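Local coordinates for protein 2-oxoglutarate carboxylase small subunit (Hydrogenobacter thermophilus, PDB 7KCT) that binds ADP, bicarbonate and magnesium as the ATP-grasp subunit, related to biotin carboxylase, of the enzyme it belongs to, at residues A[119-124]-A[129-134]; A[269-274]-A[280-285]. All coordinates share one frame; numbering follows the deposited sequence.

Contact 1: residues A[119-124]-A[129-134]. With ADP (adenosine-5'-diphosphate), chain C.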
ATOM      1  N   GLU A 119     -31.197   1.908 -16.641  1.00 35.27           N
ATOM      2  CA  GLU A 119     -32.118   2.822 -17.299  1.00 35.87           C
ATOM      3  C   GLU A 119     -33.087   3.461 -16.306  1.00 36.81           C
ATOM      4  O   GLU A 119     -33.435   4.633 -16.429  1.00 36.80           O
ATOM      5  CB  GLU A 119     -32.890   2.052 -18.347  1.00 44.35           C
ATOM      6  CG  GLU A 119     -33.453   2.817 -19.503  1.00 49.15           C
ATOM      7  CD  GLU A 119     -33.955   1.799 -20.497  1.00 53.57           C
ATOM      8  OE1 GLU A 119     -34.861   1.030 -20.100  1.00 57.12           O
ATOM      9  OE2 GLU A 119     -33.396   1.698 -21.613  1.00 50.68           O
ATOM     10  N   LEU A 120     -33.581   2.691 -15.358  1.00 36.89           N
ATOM     11  CA  LEU A 120     -34.492   3.243 -14.370  1.00 36.81           C
ATOM     12  C   LEU A 120     -33.854   4.382 -13.569  1.00 45.40           C
ATOM     13  O   LEU A 120     -34.473   5.431 -13.368  1.00 39.82           O
ATOM     14  CB  LEU A 120     -34.943   2.141 -13.441  1.00 36.42           C
ATOM     15  CG  LEU A 120     -35.820   2.545 -12.267  1.00 41.20           C
ATOM     16  CD1 LEU A 120     -37.230   2.944 -12.729  1.00 34.38           C
ATOM     17  CD2 LEU A 120     -35.869   1.458 -11.181  1.00 38.47           C
ATOM     18  N   MET A 121     -32.664   4.154 -13.015  1.00 36.84           N
ATOM     19  CA  MET A 121     -31.997   5.108 -12.149  1.00 33.03           C
ATOM     20  C   MET A 121     -31.160   6.102 -12.898  1.00 39.17           C
ATOM     21  O   MET A 121     -30.428   6.859 -12.258  1.00 45.78           O
ATOM     22  CB  MET A 121     -31.139   4.368 -11.140  1.00 39.04           C
ATOM     23  CG  MET A 121     -32.000   3.408 -10.437  1.00 40.40           C
ATOM     24  SD  MET A 121     -33.463   4.142  -9.563  1.00 43.86           S
ATOM     25  CE  MET A 121     -32.853   4.846  -7.970  1.00 45.93           C
ATOM     26  N   GLY A 122     -31.315   6.175 -14.206  1.00 38.93           N
ATOM     27  CA  GLY A 122     -30.543   7.067 -15.044  1.00 39.52           C
ATOM     28  C   GLY A 122     -31.060   8.473 -15.113  1.00 41.83           C
ATOM     29  O   GLY A 122     -30.416   9.340 -15.702  1.00 46.45           O
ATOM     30  N   ASP A 123     -32.211   8.723 -14.520  1.00 37.93           N
ATOM     31  CA  ASP A 123     -32.793  10.047 -14.466  1.00 41.32           C
ATOM     32  C   ASP A 123     -32.973  10.366 -12.995  1.00 37.10           C
ATOM     33  O   ASP A 123     -33.559   9.568 -12.264  1.00 34.63           O
ATOM     34  CB  ASP A 123     -34.108  10.067 -15.234  1.00 42.18           C
ATOM     35  CG  ASP A 123     -34.862  11.355 -15.058  1.00 47.32           C
ATOM     36  OD1 ASP A 123     -35.612  11.451 -14.054  1.00 45.08           O
ATOM     37  OD2 ASP A 123     -34.690  12.281 -15.892  1.00 47.46           O
ATOM     38  N   LYS A 124     -32.434  11.512 -12.557  1.00 37.52           N
ATOM     39  CA  LYS A 124     -32.438  11.811 -11.121  1.00 37.50           C
ATOM     40  C   LYS A 124     -33.860  11.974 -10.586  1.00 30.35           C
ATOM     41  O   LYS A 124     -34.158  11.550  -9.470  1.00 34.18           O
ATOM     42  CB  LYS A 124     -31.624  13.082 -10.811  1.00 39.57           C
ATOM     43  CG  LYS A 124     -30.075  12.980 -10.976  1.00 51.20           C
ATOM     44  CD  LYS A 124     -29.311  14.080 -10.139  1.00 44.60           C
ATOM     45  CE  LYS A 124     -27.874  14.286 -10.636  1.00 49.75           C
ATOM     46  NZ  LYS A 124     -27.577  15.686 -11.124  1.00 54.16           N
ATOM     47  N   GLU A 129     -38.213   9.702  -6.947  1.00 33.13           N
ATOM     48  CA  GLU A 129     -39.559   9.149  -6.750  1.00 34.35           C
ATOM     49  C   GLU A 129     -39.500   7.673  -6.367  1.00 40.45           C
ATOM     50  O   GLU A 129     -40.184   7.240  -5.429  1.00 36.78           O
ATOM     51  CB  GLU A 129     -40.414   9.361  -8.009  1.00 36.45           C
ATOM     52  N   VAL A 130     -38.657   6.885  -7.051  1.00 42.89           N
ATOM     53  CA  VAL A 130     -38.522   5.479  -6.689  1.00 35.74           C
ATOM     54  C   VAL A 130     -38.057   5.356  -5.246  1.00 36.88           C
ATOM     55  O   VAL A 130     -38.569   4.528  -4.480  1.00 34.66           O
ATOM     56  CB  VAL A 130     -37.529   4.761  -7.631  1.00 41.42           C
ATOM     57  CG1 VAL A 130     -37.298   3.387  -7.129  1.00 38.71           C
ATOM     58  CG2 VAL A 130     -38.090   4.717  -9.053  1.00 40.84           C
ATOM     59  N   MET A 131     -37.034   6.165  -4.846  1.00 38.77           N
ATOM     60  CA  MET A 131     -36.516   6.037  -3.473  1.00 35.21           C
ATOM     61  C   MET A 131     -37.577   6.468  -2.478  1.00 34.88           C
ATOM     62  O   MET A 131     -37.697   5.884  -1.410  1.00 34.74           O
ATOM     63  CB  MET A 131     -35.233   6.871  -3.255  1.00 37.53           C
ATOM     64  CG  MET A 131     -34.100   6.346  -4.149  1.00 47.74           C
ATOM     65  SD  MET A 131     -33.818   4.553  -3.897  1.00 48.59           S
ATOM     66  CE  MET A 131     -32.709   4.341  -2.558  1.00 47.88           C
ATOM     67  N   LYS A 132     -38.310   7.548  -2.791  1.00 37.63           N
ATOM     68  CA  LYS A 132     -39.406   8.029  -1.936  1.00 41.73           C
ATOM     69  C   LYS A 132     -40.419   6.922  -1.667  1.00 46.72           C
ATOM     70  O   LYS A 132     -40.712   6.599  -0.512  1.00 46.17           O
ATOM     71  CB  LYS A 132     -40.083   9.229  -2.613  1.00 39.65           C
ATOM     72  CG  LYS A 132     -40.963  10.151  -1.725  1.00 46.95           C
ATOM     73  CD  LYS A 132     -41.412  11.390  -2.562  1.00 56.27           C
ATOM     74  CE  LYS A 132     -42.034  12.507  -1.724  1.00 64.68           C
ATOM     75  NZ  LYS A 132     -42.532  13.652  -2.570  1.00 62.64           N
ATOM     76  N   ARG A 133     -40.932   6.297  -2.730  1.00 42.89           N
ATOM     77  CA  ARG A 133     -41.890   5.220  -2.539  1.00 45.21           C
ATOM     78  C   ARG A 133     -41.301   4.056  -1.761  1.00 47.44           C
ATOM     79  O   ARG A 133     -42.065   3.280  -1.188  1.00 45.01           O
ATOM     80  CB  ARG A 133     -42.419   4.729  -3.885  1.00 48.46           C
ATOM     81  CG  ARG A 133     -43.610   5.518  -4.425  1.00 63.91           C
ATOM     82  CD  ARG A 133     -44.267   4.894  -5.682  1.00 71.27           C
ATOM     83  NE  ARG A 133     -43.701   5.472  -6.897  1.00 69.35           N
ATOM     84  CZ  ARG A 133     -42.935   4.822  -7.769  1.00 65.69           C
ATOM     85  NH1 ARG A 133     -42.647   3.536  -7.598  1.00 59.46           N
ATOM     86  NH2 ARG A 133     -42.459   5.465  -8.826  1.00 60.43           N
ATOM     87  N   ALA A 134     -39.968   3.891  -1.735  1.00 47.08           N
ATOM     88  CA  ALA A 134     -39.356   2.777  -1.008  1.00 37.86           C
ATOM     89  C   ALA A 134     -39.029   3.119   0.442  1.00 46.51           C
ATOM     90  O   ALA A 134     -38.505   2.269   1.172  1.00 51.65           O
ATOM     91  CB  ALA A 134     -38.095   2.289  -1.731  1.00 47.45           C
TER
HETATM   92  PB  ADP C 501     -23.694  14.765 -10.126  1.00 42.35           P
HETATM   93  O1B ADP C 501     -23.066  15.687 -11.111  1.00 48.07           O
HETATM   94  O2B ADP C 501     -23.015  14.110  -8.951  1.00 36.11           O
HETATM   95  O3B ADP C 501     -24.783  13.879 -10.699  1.00 55.96           O
HETATM   96  PA  ADP C 501     -25.254  15.282  -7.846  1.00 40.42           P
HETATM   97  O1A ADP C 501     -24.694  14.208  -6.984  1.00 34.39           O
HETATM   98  O2A ADP C 501     -26.743  15.567  -7.724  1.00 45.82           O
HETATM   99  O3A ADP C 501     -24.824  15.884  -9.225  1.00 43.42           O
HETATM  100  O5' ADP C 501     -24.772  16.688  -6.699  1.00 42.27           O
HETATM  101  C5' ADP C 501     -23.524  17.369  -7.087  1.00 44.81           C
HETATM  102  C4' ADP C 501     -23.051  17.973  -5.825  1.00 37.70           C
HETATM  103  O4' ADP C 501     -23.837  19.183  -5.720  1.00 37.83           O
HETATM  104  C3' ADP C 501     -23.340  17.137  -4.636  1.00 41.56           C
HETATM  105  O3' ADP C 501     -22.181  16.387  -4.253  1.00 43.70           O
HETATM  106  C2' ADP C 501     -23.500  18.259  -3.612  1.00 40.95           C
HETATM  107  O2' ADP C 501     -22.207  18.897  -3.283  1.00 40.73           O
HETATM  108  C1' ADP C 501     -24.240  19.330  -4.361  1.00 36.34           C
HETATM  109  N9  ADP C 501     -25.708  19.178  -4.221  1.00 38.19           N
HETATM  110  C8  ADP C 501     -26.590  18.335  -4.911  1.00 33.33           C
HETATM  111  N7  ADP C 501     -27.872  18.524  -4.503  1.00 38.58           N
HETATM  112  C5  ADP C 501     -27.794  19.491  -3.499  1.00 41.28           C
HETATM  113  C6  ADP C 501     -28.778  20.109  -2.685  1.00 40.53           C
HETATM  114  N6  ADP C 501     -30.084  19.751  -2.813  1.00 34.82           N
HETATM  115  N1  ADP C 501     -28.437  21.021  -1.741  1.00 32.15           N
HETATM  116  C2  ADP C 501     -27.116  21.319  -1.699  1.00 38.26           C
HETATM  117  N3  ADP C 501     -26.081  20.833  -2.405  1.00 33.62           N
HETATM  118  C4  ADP C 501     -26.464  19.904  -3.318  1.00 37.64           C
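The corner between helix 115-120 and helix 124-133, near the bicarbonate and ADP sites of this ATP-grasp protein, is closed by two apolar pairs, L120 with V130 and M121 with M131. The chain leaves helical geometry at M121 and starts a new helix after D123, and the CA atoms of M121 and V130 come to 8.5 Å, a separation bridged by side chains alone. L120 and V130 meet tip to tip, L120 CD1 lying 4.2 Å from V130 CG2. L120 reaches across because its CG stands anti to the backbone N (chi1 175°). Deeper in the protein, the two methionines cross at about a right angle. M121 is bent at both chi2 (-58°) and chi3 (-79°), which curls its methyl round until CE rests 4.2 Å from M131 SD. The buried thioether of M131 therefore faces a methyl group in this contact, and its side chain also packs on F294.

The turn itself is held by polar groups. D123 is the N-cap of the second helix, OD1 accepting a hydrogen bond from R126 N, while its OD2 pairs with R202 in a salt bridge and takes a hydrogen bond from S168 OG. R126 in turn hydrogen-bonds to the carbonyl oxygens of E119 and L120 at the end of the first helix, tying the two helices together; D123, R126 and R202 all belong to the bicarbonate pocket. The side chain of K124 leads away from the methionines to the ADP. There K124 NZ makes a weak hydrogen bond of 3.4 Å to ADP O3A, the oxygen bridging the two phosphates.

Contact 2: residues A[269-274]-A[280-285]. With MG (magnesium ion), chain E; ADP (adenosine-5'-diphosphate), chain C.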
ATOM      1  N   LYS A 269     -32.824  -2.013   1.679  1.00 39.38           N
ATOM      2  CA  LYS A 269     -34.235  -2.249   1.349  1.00 39.46           C
ATOM      3  C   LYS A 269     -34.597  -1.681  -0.005  1.00 38.00           C
ATOM      4  O   LYS A 269     -35.285  -2.319  -0.799  1.00 41.09           O
ATOM      5  CB  LYS A 269     -35.143  -1.630   2.425  1.00 49.98           C
ATOM      6  CG  LYS A 269     -36.661  -1.868   2.219  1.00 64.84           C
ATOM      7  CD  LYS A 269     -37.527  -1.168   3.281  1.00 72.17           C
ATOM      8  CE  LYS A 269     -38.999  -1.169   2.874  1.00 72.68           C
ATOM      9  NZ  LYS A 269     -39.456  -2.545   2.493  1.00 76.66           N
ATOM     10  N   ALA A 270     -34.152  -0.473  -0.296  1.00 34.70           N
ATOM     11  CA  ALA A 270     -34.501   0.105  -1.581  1.00 32.91           C
ATOM     12  C   ALA A 270     -33.762  -0.594  -2.718  1.00 34.29           C
ATOM     13  O   ALA A 270     -34.297  -0.725  -3.820  1.00 32.74           O
ATOM     14  CB  ALA A 270     -34.236   1.599  -1.542  1.00 44.72           C
ATOM     15  N   ALA A 271     -32.516  -1.018  -2.475  1.00 38.22           N
ATOM     16  CA  ALA A 271     -31.745  -1.754  -3.477  1.00 36.28           C
ATOM     17  C   ALA A 271     -32.419  -3.076  -3.832  1.00 37.86           C
ATOM     18  O   ALA A 271     -32.530  -3.436  -5.012  1.00 37.69           O
ATOM     19  CB  ALA A 271     -30.326  -1.994  -2.949  1.00 29.77           C
ATOM     20  N   LYS A 272     -32.837  -3.829  -2.823  1.00 36.26           N
ATOM     21  CA  LYS A 272     -33.567  -5.070  -3.078  1.00 44.78           C
ATOM     22  C   LYS A 272     -34.868  -4.805  -3.825  1.00 40.96           C
ATOM     23  O   LYS A 272     -35.243  -5.574  -4.714  1.00 41.91           O
ATOM     24  CB  LYS A 272     -33.861  -5.778  -1.764  1.00 36.06           C
ATOM     25  CG  LYS A 272     -32.683  -6.390  -1.100  1.00 39.17           C
ATOM     26  CD  LYS A 272     -33.013  -6.763   0.340  1.00 42.07           C
ATOM     27  CE  LYS A 272     -32.068  -7.839   0.885  1.00 49.60           C
ATOM     28  NZ  LYS A 272     -32.606  -9.222   0.583  1.00 61.21           N
ATOM     29  N   GLU A 273     -35.551  -3.700  -3.515  1.00 41.04           N
ATOM     30  CA  GLU A 273     -36.835  -3.429  -4.173  1.00 41.86           C
ATOM     31  C   GLU A 273     -36.666  -3.261  -5.675  1.00 44.16           C
ATOM     32  O   GLU A 273     -37.543  -3.651  -6.451  1.00 43.29           O
ATOM     33  CB  GLU A 273     -37.505  -2.170  -3.601  1.00 44.36           C
ATOM     34  CG  GLU A 273     -38.204  -2.347  -2.256  1.00 55.85           C
ATOM     35  CD  GLU A 273     -39.030  -1.114  -1.845  1.00 67.42           C
ATOM     36  OE1 GLU A 273     -39.673  -0.463  -2.712  1.00 65.17           O
ATOM     37  OE2 GLU A 273     -39.025  -0.794  -0.638  1.00 68.47           O
ATOM     38  N   ILE A 274     -35.576  -2.633  -6.113  1.00 43.69           N
ATOM     39  CA  ILE A 274     -35.388  -2.455  -7.551  1.00 42.20           C
ATOM     40  C   ILE A 274     -34.540  -3.582  -8.143  1.00 36.64           C
ATOM     41  O   ILE A 274     -34.095  -3.490  -9.293  1.00 44.64           O
ATOM     42  CB  ILE A 274     -34.774  -1.077  -7.883  1.00 40.85           C
ATOM     43  CG1 ILE A 274     -33.368  -0.930  -7.305  1.00 34.47           C
ATOM     44  CG2 ILE A 274     -35.658   0.059  -7.389  1.00 42.94           C
ATOM     45  CD1 ILE A 274     -32.677   0.364  -7.705  1.00 47.96           C
ATOM     46  N   GLY A 280     -22.964  -0.442  -6.368  1.00 29.39           N
ATOM     47  CA  GLY A 280     -23.655   0.798  -6.662  1.00 27.50           C
ATOM     48  C   GLY A 280     -23.571   1.674  -5.437  1.00 27.29           C
ATOM     49  O   GLY A 280     -23.215   1.216  -4.356  1.00 27.10           O
ATOM     50  N   THR A 281     -23.859   2.952  -5.621  1.00 31.11           N
ATOM     51  CA  THR A 281     -23.759   3.918  -4.543  1.00 32.73           C
ATOM     52  C   THR A 281     -25.006   4.783  -4.507  1.00 27.71           C
ATOM     53  O   THR A 281     -25.447   5.251  -5.553  1.00 32.67           O
ATOM     54  CB  THR A 281     -22.512   4.822  -4.729  1.00 34.93           C
ATOM     55  OG1 THR A 281     -21.338   4.033  -4.499  1.00 34.31           O
ATOM     56  CG2 THR A 281     -22.582   6.021  -3.772  1.00 37.13           C
ATOM     57  N   MET A 282     -25.525   5.055  -3.304  1.00 31.00           N
ATOM     58  CA  MET A 282     -26.619   6.010  -3.092  1.00 30.30           C
ATOM     59  C   MET A 282     -26.079   7.265  -2.421  1.00 27.48           C
ATOM     60  O   MET A 282     -25.450   7.172  -1.372  1.00 31.35           O
ATOM     61  CB  MET A 282     -27.711   5.366  -2.267  1.00 37.58           C
ATOM     62  CG  MET A 282     -28.275   4.185  -3.020  1.00 45.88           C
ATOM     63  SD  MET A 282     -29.805   3.999  -2.217  1.00 70.41           S
ATOM     64  CE  MET A 282     -30.069   2.236  -2.312  1.00 59.26           C
ATOM     65  N   GLU A 283     -26.256   8.425  -3.067  1.00 27.53           N
ATOM     66  CA  GLU A 283     -25.666   9.646  -2.553  1.00 29.59           C
ATOM     67  C   GLU A 283     -26.762  10.442  -1.843  1.00 39.92           C
ATOM     68  O   GLU A 283     -27.891  10.535  -2.355  1.00 31.22           O
ATOM     69  CB  GLU A 283     -25.041  10.457  -3.685  1.00 31.03           C
ATOM     70  CG  GLU A 283     -23.980   9.649  -4.491  1.00 39.94           C
ATOM     71  CD  GLU A 283     -23.125  10.495  -5.447  1.00 46.42           C
ATOM     72  OE1 GLU A 283     -21.914  10.215  -5.548  1.00 51.82           O
ATOM     73  OE2 GLU A 283     -23.647  11.398  -6.152  1.00 43.56           O
ATOM     74  N   PHE A 284     -26.417  10.967  -0.653  1.00 33.68           N
ATOM     75  CA  PHE A 284     -27.252  11.784   0.234  1.00 34.24           C
ATOM     76  C   PHE A 284     -26.591  13.141   0.480  1.00 38.27           C
ATOM     77  O   PHE A 284     -25.367  13.253   0.466  1.00 35.47           O
ATOM     78  CB  PHE A 284     -27.408  11.125   1.588  1.00 27.92           C
ATOM     79  CG  PHE A 284     -28.116   9.844   1.549  1.00 38.99           C
ATOM     80  CD1 PHE A 284     -27.460   8.691   1.150  1.00 37.70           C
ATOM     81  CD2 PHE A 284     -29.458   9.776   1.906  1.00 35.59           C
ATOM     82  CE1 PHE A 284     -28.123   7.515   1.138  1.00 37.97           C
ATOM     83  CE2 PHE A 284     -30.137   8.596   1.886  1.00 32.71           C
ATOM     84  CZ  PHE A 284     -29.476   7.466   1.496  1.00 44.50           C
ATOM     85  N   ILE A 285     -27.403  14.165   0.710  1.00 39.16           N
ATOM     86  CA  ILE A 285     -26.997  15.443   1.297  1.00 33.30           C
ATOM     87  C   ILE A 285     -27.417  15.417   2.764  1.00 38.78           C
ATOM     88  O   ILE A 285     -28.539  15.015   3.090  1.00 35.53           O
ATOM     89  CB  ILE A 285     -27.663  16.617   0.567  1.00 39.20           C
ATOM     90  CG1 ILE A 285     -27.138  16.812  -0.849  1.00 44.61           C
ATOM     91  CG2 ILE A 285     -27.473  17.920   1.349  1.00 47.48           C
ATOM     92  CD1 ILE A 285     -25.675  17.147  -0.896  1.00 44.39           C
TER
HETATM   93 MG    MG E 503     -23.170  12.737  -7.804  1.00 47.55          MG
HETATM   94  PB  ADP C 501     -23.694  14.765 -10.126  1.00 42.35           P
HETATM   95  O1B ADP C 501     -23.066  15.687 -11.111  1.00 48.07           O
HETATM   96  O2B ADP C 501     -23.015  14.110  -8.951  1.00 36.11           O
HETATM   97  O3B ADP C 501     -24.783  13.879 -10.699  1.00 55.96           O
HETATM   98  PA  ADP C 501     -25.254  15.282  -7.846  1.00 40.42           P
HETATM   99  O1A ADP C 501     -24.694  14.208  -6.984  1.00 34.39           O
HETATM  100  O2A ADP C 501     -26.743  15.567  -7.724  1.00 45.82           O
HETATM  101  O3A ADP C 501     -24.824  15.884  -9.225  1.00 43.42           O
HETATM  102  O5' ADP C 501     -24.772  16.688  -6.699  1.00 42.27           O
HETATM  103  C5' ADP C 501     -23.524  17.369  -7.087  1.00 44.81           C
HETATM  104  C4' ADP C 501     -23.051  17.973  -5.825  1.00 37.70           C
HETATM  105  O4' ADP C 501     -23.837  19.183  -5.720  1.00 37.83           O
HETATM  106  C3' ADP C 501     -23.340  17.137  -4.636  1.00 41.56           C
HETATM  107  O3' ADP C 501     -22.181  16.387  -4.253  1.00 43.70           O
HETATM  108  C2' ADP C 501     -23.500  18.259  -3.612  1.00 40.95           C
HETATM  109  O2' ADP C 501     -22.207  18.897  -3.283  1.00 40.73           O
HETATM  110  C1' ADP C 501     -24.240  19.330  -4.361  1.00 36.34           C
HETATM  111  N9  ADP C 501     -25.708  19.178  -4.221  1.00 38.19           N
HETATM  112  C8  ADP C 501     -26.590  18.335  -4.911  1.00 33.33           C
HETATM  113  N7  ADP C 501     -27.872  18.524  -4.503  1.00 38.58           N
HETATM  114  C5  ADP C 501     -27.794  19.491  -3.499  1.00 41.28           C
HETATM  115  C6  ADP C 501     -28.778  20.109  -2.685  1.00 40.53           C
HETATM  116  N6  ADP C 501     -30.084  19.751  -2.813  1.00 34.82           N
HETATM  117  N1  ADP C 501     -28.437  21.021  -1.741  1.00 32.15           N
HETATM  118  C2  ADP C 501     -27.116  21.319  -1.699  1.00 38.26           C
HETATM  119  N3  ADP C 501     -26.081  20.833  -2.405  1.00 33.62           N
HETATM  120  C4  ADP C 501     -26.464  19.904  -3.318  1.00 37.64           C
HETATM  121  O   HOH W   1     -21.584  11.127  -8.544  1.00 48.62           O
HETATM  122  O   HOH W   2     -21.649  13.490  -6.889  1.00 49.67           O
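M282 meets helix 257-273 with its terminal methyl, CE resting 4.3 Å from A270 CB and equally near A271 CB. The same methyl lies 4.1 Å from A271 N, so it touches the helix backbone as well as the two small side chains. The nearest CA atoms, of A271 and G280, are 9.1 Å apart, and the M282 side chain spans the gap. M282 gets there with a chain extended at chi2 (-160°) and turned at its end, while M131 of helix 124-133 lies nearby and strand 292-298 adds M297. This is helix-on-sheet packing in the ATP-grasp fold, one face of the antiparallel sheet being covered by the helix.

The next residue along the strand, E283, points to the other face, where the nucleotide lies. E283 OE2 binds the magnesium ion at 2.2 Å, and E296 on the neighbouring strand supplies a further ligand; ADP O1A and O2B and two waters bring the ligands to six. The other carboxylate oxygen, E283 OE1, accepts a 3.1 Å hydrogen bond from one of those metal-bound waters. It is also held by a salt bridge to K245 and a hydrogen bond from Q302 NE2, second-shell partners that fix the rotation of the carboxylate. Two residues further on, I285 CD1 packs 3.7 Å from ADP C2', and its CG1 lies against a face of the adenine, 3.8 Å from ADP C5. Backbone hydrogen bonds between E283 and both I295 and E296 set the two metal-binding glutamates side by side.

Strand alternation thus separates two chemistries: weak dispersion contacts of one methyl join the strand to the helix, while E283 and I285 present a coordinating oxygen and an apolar wall to metal and nucleotide.

Following the chain from the N terminus, contact 1 comes first, closing the short helical link of residues 125-128 between the corner at 119-124 and the end of helix 124-133. Well over a hundred residues later, contact 2 closes residues 275-279, a short connection from helix 257-273 and the start of strand 278-286. The two loops follow in series, so neither nests in nor crosses the other. In space their centres lie only 9 Å apart, and V130 CG1 packs 3.7 Å from I274 CG2. Helix 124-133 is thereby tied to the end of helix 257-273, and each contact reaches the same ADP, one through K124, the other through E283 and I285.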